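Local coordinates for protein arabinogalactan endo-1,4-beta-galactosidase (Ignisphaera aggregans, PDB 7OSK) that probably hydrolyses internal beta-1,4-galactosidic linkages of arabinogalactan, this chain being the calcium-binding family 53 catalytic domain of a longer, thermostable archaeal enzyme, at residues A[235-246]-A[273-284]. Residues are numbered along the deposited sequence; the frame is centred on the assembly and turned at random.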
loop_
_atom_site.group_PDB
_atom_site.type_symbol
_atom_site.label_atom_id
_atom_site.label_comp_id
_atom_site.label_asym_id
_atom_site.label_seq_id
_atom_site.Cartn_x
_atom_site.Cartn_y
_atom_site.Cartn_z
ATOM N N GLY A 235 -2.823 -9.470 7.473
ATOM C CA GLY A 235 -2.475 -10.417 8.515
ATOM C C GLY A 235 -1.452 -11.427 8.037
ATOM O O GLY A 235 -1.044 -11.405 6.873
ATOM N N VAL A 236 -1.033 -12.306 8.942
ATOM C CA VAL A 236 -0.089 -13.363 8.609
ATOM C C VAL A 236 -0.598 -14.721 9.097
ATOM O O VAL A 236 0.182 -15.647 9.318
ATOM C CB VAL A 236 1.315 -13.076 9.201
ATOM C CG1 VAL A 236 2.047 -12.035 8.363
ATOM C CG2 VAL A 236 1.205 -12.621 10.649
ATOM N N LYS A 237 -1.914 -14.834 9.258
ATOM C CA LYS A 237 -2.533 -16.111 9.588
ATOM C C LYS A 237 -2.384 -17.056 8.396
ATOM O O LYS A 237 -3.168 -17.007 7.449
ATOM C CB LYS A 237 -4.012 -15.928 9.956
ATOM C CG LYS A 237 -4.383 -16.406 11.354
ATOM C CD LYS A 237 -5.721 -17.137 11.344
ATOM C CE LYS A 237 -6.188 -17.486 12.749
ATOM N NZ LYS A 237 -6.321 -18.960 12.956
ATOM N N ALA A 238 -1.368 -17.912 8.450
ATOM C CA ALA A 238 -1.016 -18.762 7.314
ATOM C C ALA A 238 -2.149 -19.707 6.919
ATOM O O ALA A 238 -2.411 -19.905 5.733
ATOM C CB ALA A 238 0.245 -19.557 7.628
ATOM N N ASP A 239 -2.824 -20.286 7.908
ATOM C CA ASP A 239 -3.890 -21.244 7.636
ATOM C C ASP A 239 -5.056 -20.587 6.899
ATOM O O ASP A 239 -5.804 -21.260 6.189
ATOM C CB ASP A 239 -4.384 -21.889 8.934
ATOM C CG ASP A 239 -4.801 -20.868 9.973
ATOM O OD1 ASP A 239 -4.190 -19.780 10.021
ATOM O OD2 ASP A 239 -5.741 -21.155 10.745
ATOM N N PHE A 240 -5.211 -19.276 7.064
ATOM C CA PHE A 240 -6.257 -18.544 6.355
ATOM C C PHE A 240 -5.854 -18.282 4.909
ATOM O O PHE A 240 -6.675 -18.406 4.000
ATOM C CB PHE A 240 -6.570 -17.220 7.053
ATOM C CG PHE A 240 -7.431 -16.299 6.233
ATOM C CD1 PHE A 240 -8.809 -16.449 6.214
ATOM C CD2 PHE A 240 -6.861 -15.290 5.476
ATOM C CE1 PHE A 240 -9.602 -15.606 5.457
ATOM C CE2 PHE A 240 -7.646 -14.445 4.716
ATOM C CZ PHE A 240 -9.019 -14.602 4.705
ATOM N N TYR A 241 -4.592 -17.911 4.704
ATOM C CA TYR A 241 -4.069 -17.679 3.361
ATOM C C TYR A 241 -4.245 -18.927 2.504
ATOM O O TYR A 241 -4.657 -18.845 1.346
ATOM C CB TYR A 241 -2.593 -17.281 3.413
ATOM C CG TYR A 241 -2.346 -15.808 3.662
ATOM C CD1 TYR A 241 -2.657 -15.224 4.885
ATOM C CD2 TYR A 241 -1.784 -15.003 2.678
ATOM C CE1 TYR A 241 -2.426 -13.879 5.118
ATOM C CE2 TYR A 241 -1.547 -13.656 2.902
ATOM C CZ TYR A 241 -1.871 -13.100 4.124
ATOM O OH TYR A 241 -1.638 -11.762 4.355
ATOM N N ILE A 242 -3.934 -20.081 3.086
ATOM C CA ILE A 242 -4.102 -21.354 2.399
ATOM C C ILE A 242 -5.543 -21.531 1.936
ATOM O O ILE A 242 -5.796 -21.768 0.758
ATOM C CB ILE A 242 -3.711 -22.542 3.304
ATOM C CG1 ILE A 242 -2.208 -22.505 3.592
ATOM C CG2 ILE A 242 -4.094 -23.869 2.645
ATOM C CD1 ILE A 242 -1.746 -23.531 4.612
ATOM N N ASN A 243 -6.480 -21.417 2.871
ATOM C CA ASN A 243 -7.891 -21.625 2.575
ATOM C C ASN A 243 -8.420 -20.631 1.550
ATOM O O ASN A 243 -9.216 -20.986 0.681
ATOM C CB ASN A 243 -8.722 -21.525 3.858
ATOM C CG ASN A 243 -8.376 -22.607 4.868
ATOM O OD1 ASN A 243 -8.025 -23.728 4.502
ATOM N ND2 ASN A 243 -8.480 -22.271 6.150
ATOM N N PHE A 244 -7.967 -19.387 1.654
ATOM C CA PHE A 244 -8.462 -18.318 0.797
ATOM C C PHE A 244 -7.883 -18.395 -0.614
ATOM O O PHE A 244 -8.612 -18.263 -1.598
ATOM C CB PHE A 244 -8.139 -16.955 1.412
ATOM C CG PHE A 244 -8.759 -15.799 0.681
ATOM C CD1 PHE A 244 -8.091 -15.185 -0.367
ATOM C CD2 PHE A 244 -10.010 -15.328 1.041
ATOM C CE1 PHE A 244 -8.661 -14.122 -1.042
ATOM C CE2 PHE A 244 -10.586 -14.265 0.371
ATOM C CZ PHE A 244 -9.911 -13.660 -0.672
ATOM N N ILE A 245 -6.576 -18.607 -0.711
ATOM C CA ILE A 245 -5.901 -18.608 -2.005
ATOM C C ILE A 245 -6.204 -19.881 -2.797
ATOM O O ILE A 245 -6.426 -19.821 -4.005
ATOM C CB ILE A 245 -4.376 -18.445 -1.834
ATOM C CG1 ILE A 245 -4.075 -17.079 -1.207
ATOM C CG2 ILE A 245 -3.659 -18.581 -3.181
ATOM C CD1 ILE A 245 -2.615 -16.846 -0.874
ATOM N N ASP A 246 -6.201 -21.025 -2.119
ATOM C CA ASP A 246 -6.592 -22.286 -2.746
ATOM C C ASP A 246 -7.942 -22.147 -3.436
ATOM O O ASP A 246 -8.095 -22.506 -4.605
ATOM C CB ASP A 246 -6.663 -23.415 -1.712
ATOM C CG ASP A 246 -5.297 -23.953 -1.330
ATOM O OD1 ASP A 246 -4.288 -23.266 -1.591
ATOM O OD2 ASP A 246 -5.237 -25.065 -0.762
ATOM N N PHE A 273 5.744 -13.834 10.515
ATOM C CA PHE A 273 5.853 -13.404 9.128
ATOM C C PHE A 273 6.673 -14.408 8.323
ATOM O O PHE A 273 6.348 -14.707 7.177
ATOM C CB PHE A 273 6.481 -12.011 9.041
ATOM C CG PHE A 273 6.666 -11.515 7.632
ATOM C CD1 PHE A 273 5.587 -11.045 6.900
ATOM C CD2 PHE A 273 7.919 -11.518 7.039
ATOM C CE1 PHE A 273 5.753 -10.589 5.607
ATOM C CE2 PHE A 273 8.091 -11.063 5.745
ATOM C CZ PHE A 273 7.008 -10.598 5.029
ATOM N N ARG A 274 7.732 -14.931 8.933
ATOM C CA ARG A 274 8.584 -15.924 8.285
ATOM C C ARG A 274 7.808 -17.185 7.928
ATOM O O ARG A 274 7.994 -17.758 6.856
ATOM C CB ARG A 274 9.761 -16.293 9.188
ATOM C CG ARG A 274 11.037 -15.528 8.896
ATOM C CD ARG A 274 12.199 -16.054 9.722
ATOM N NE ARG A 274 13.488 -15.693 9.139
ATOM C CZ ARG A 274 14.124 -14.547 9.360
ATOM N NH1 ARG A 274 13.600 -13.624 10.158
ATOM N NH2 ARG A 274 15.292 -14.321 8.777
ATOM N N ASN A 275 6.940 -17.616 8.836
ATOM C CA ASN A 275 6.166 -18.832 8.632
ATOM C C ASN A 275 5.196 -18.689 7.468
ATOM O O ASN A 275 4.951 -19.649 6.737
ATOM C CB ASN A 275 5.399 -19.198 9.905
ATOM C CG ASN A 275 6.316 -19.443 11.086
ATOM O OD1 ASN A 275 7.412 -19.989 10.938
ATOM N ND2 ASN A 275 5.873 -19.038 12.270
ATOM N N LEU A 276 4.644 -17.493 7.298
ATOM C CA LEU A 276 3.724 -17.237 6.198
ATOM C C LEU A 276 4.444 -17.314 4.859
ATOM O O LEU A 276 3.958 -17.943 3.920
ATOM C CB LEU A 276 3.060 -15.867 6.343
ATOM C CG LEU A 276 2.100 -15.504 5.203
ATOM C CD1 LEU A 276 0.900 -16.446 5.188
ATOM C CD2 LEU A 276 1.655 -14.063 5.300
ATOM N N VAL A 277 5.599 -16.664 4.775
ATOM C CA VAL A 277 6.336 -16.579 3.522
ATOM C C VAL A 277 6.708 -17.969 3.011
ATOM O O VAL A 277 6.404 -18.312 1.869
ATOM C CB VAL A 277 7.614 -15.722 3.675
ATOM C CG1 VAL A 277 8.449 -15.756 2.395
ATOM C CG2 VAL A 277 7.253 -14.284 4.025
ATOM N N ARG A 278 7.356 -18.766 3.855
ATOM C CA ARG A 278 7.809 -20.092 3.446
ATOM C C ARG A 278 6.635 -21.004 3.089
ATOM O O ARG A 278 6.783 -21.945 2.310
ATOM C CB ARG A 278 8.660 -20.737 4.544
ATOM C CG ARG A 278 7.880 -21.207 5.760
ATOM C CD ARG A 278 8.788 -21.894 6.764
ATOM N NE ARG A 278 9.571 -20.943 7.553
ATOM C CZ ARG A 278 10.805 -20.540 7.260
ATOM N NH1 ARG A 278 11.435 -20.994 6.182
ATOM N NH2 ARG A 278 11.415 -19.674 8.059
ATOM N N THR A 279 5.471 -20.726 3.667
ATOM C CA THR A 279 4.273 -21.508 3.386
ATOM C C THR A 279 3.717 -21.162 2.007
ATOM O O THR A 279 3.107 -22.001 1.346
ATOM C CB THR A 279 3.179 -21.271 4.451
ATOM O OG1 THR A 279 3.727 -21.483 5.759
ATOM C CG2 THR A 279 1.996 -22.213 4.241
ATOM N N LEU A 280 3.932 -19.922 1.579
ATOM C CA LEU A 280 3.457 -19.463 0.276
ATOM C C LEU A 280 4.378 -19.897 -0.863
ATOM O O LEU A 280 3.912 -20.191 -1.964
ATOM C CB LEU A 280 3.312 -17.938 0.269
ATOM C CG LEU A 280 1.906 -17.394 0.542
ATOM C CD1 LEU A 280 1.347 -17.935 1.847
ATOM C CD2 LEU A 280 1.908 -15.873 0.560
ATOM N N VAL A 281 5.683 -19.932 -0.605
ATOM C CA VAL A 281 6.645 -20.278 -1.646
ATOM C C VAL A 281 6.620 -21.774 -1.954
ATOM O O VAL A 281 7.005 -22.191 -3.046
ATOM C CB VAL A 281 8.088 -19.872 -1.259
ATOM C CG1 VAL A 281 8.172 -18.374 -1.012
ATOM C CG2 VAL A 281 8.562 -20.648 -0.043
ATOM N N GLN A 282 6.171 -22.576 -0.992
ATOM C CA GLN A 282 6.110 -24.020 -1.180
ATOM C C GLN A 282 4.766 -24.452 -1.756
ATOM O O GLN A 282 4.701 -25.404 -2.530
ATOM C CB GLN A 282 6.361 -24.758 0.138
ATOM C CG GLN A 282 6.414 -26.277 -0.029
ATOM C CD GLN A 282 6.582 -27.016 1.280
ATOM O OE1 GLN A 282 7.680 -27.081 1.834
ATOM N NE2 GLN A 282 5.492 -27.587 1.778
ATOM N N ARG A 283 3.698 -23.756 -1.379
ATOM C CA ARG A 283 2.352 -24.154 -1.786
ATOM C C ARG A 283 1.924 -23.502 -3.096
ATOM O O ARG A 283 1.063 -24.028 -3.802
ATOM C CB ARG A 283 1.342 -23.813 -0.692
ATOM C CG ARG A 283 -0.003 -24.487 -0.882
ATOM C CD ARG A 283 -0.947 -24.182 0.263
ATOM N NE ARG A 283 -2.155 -25.003 0.207
ATOM C CZ ARG A 283 -2.298 -26.184 0.806
ATOM N NH1 ARG A 283 -1.307 -26.710 1.515
ATOM N NH2 ARG A 283 -3.442 -26.845 0.694
ATOM N N TYR A 284 2.530 -22.359 -3.415
ATOM C CA TYR A 284 2.151 -21.586 -4.595
ATOM C C TYR A 284 3.359 -21.172 -5.432
ATOM O O TYR A 284 4.422 -20.857 -4.892
ATOM C CB TYR A 284 1.372 -20.336 -4.179
ATOM C CG TYR A 284 0.212 -20.615 -3.254
ATOM C CD1 TYR A 284 -0.887 -21.340 -3.691
ATOM C CD2 TYR A 284 0.211 -20.144 -1.948
ATOM C CE1 TYR A 284 -1.951 -21.596 -2.851
ATOM C CE2 TYR A 284 -0.850 -20.394 -1.100
ATOM C CZ TYR A 284 -1.928 -21.120 -1.559
ATOM O OH TYR A 284 -2.989 -21.376 -0.728
#
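Asp246 meets Arg283 and Tyr284 at the polar end of this helix pair. Arg283 grips the carboxylate side-on: NH2 bonds OD2 of Asp246 at 2.9 Å, while NE faces both oxygens of Asp246, 3.3 Å from OD1 and 3.2 Å from OD2, the second bond being more bent. The carboxylate and guanidinium planes are nearly coplanar, 16° apart, and both oxygens use syn lone pairs. Tyr284 OH donates to the same OD1, with its ring turned almost perpendicular to the carboxylate. Were Asp246 an alanine, Arg283 would probably lose its countercharge, with only Ile242 in this contact left against its guanidinium, and Tyr284 OH would lose its acceptor.

Apolar contacts flank this salt bridge. Ile242 CG2 sits over one face of the Arg283 guanidinium, and Ile245 CG2 lies over the Tyr284 ring, 3.7 Å from its centroid, in a CH-pi contact. On the ring's opposite face rests Arg283's own CG.

Farther toward the helix starts, Leu276 is wedged between Tyr241 and Val236. With CG anti to the backbone N (chi1 179°), it sends CD1 over the face of the Tyr241 ring, 3.8 Å from the centroid, and CD2 to Val236 CG1 at 3.7 Å. Val236 CG1 also reaches the edge of Phe273. Tyr241 OH bonds Gly235 O at 2.6 Å, tying the ring to the turn before its helix.

Tyr241, Ile245, Leu276 and Leu280 also pack on strand 257-261. Helix segments 238-246 and 273-283 cross at -29°: this is the side-by-side packing of neighbouring outer helices in the eight-stranded TIM barrel of family 53.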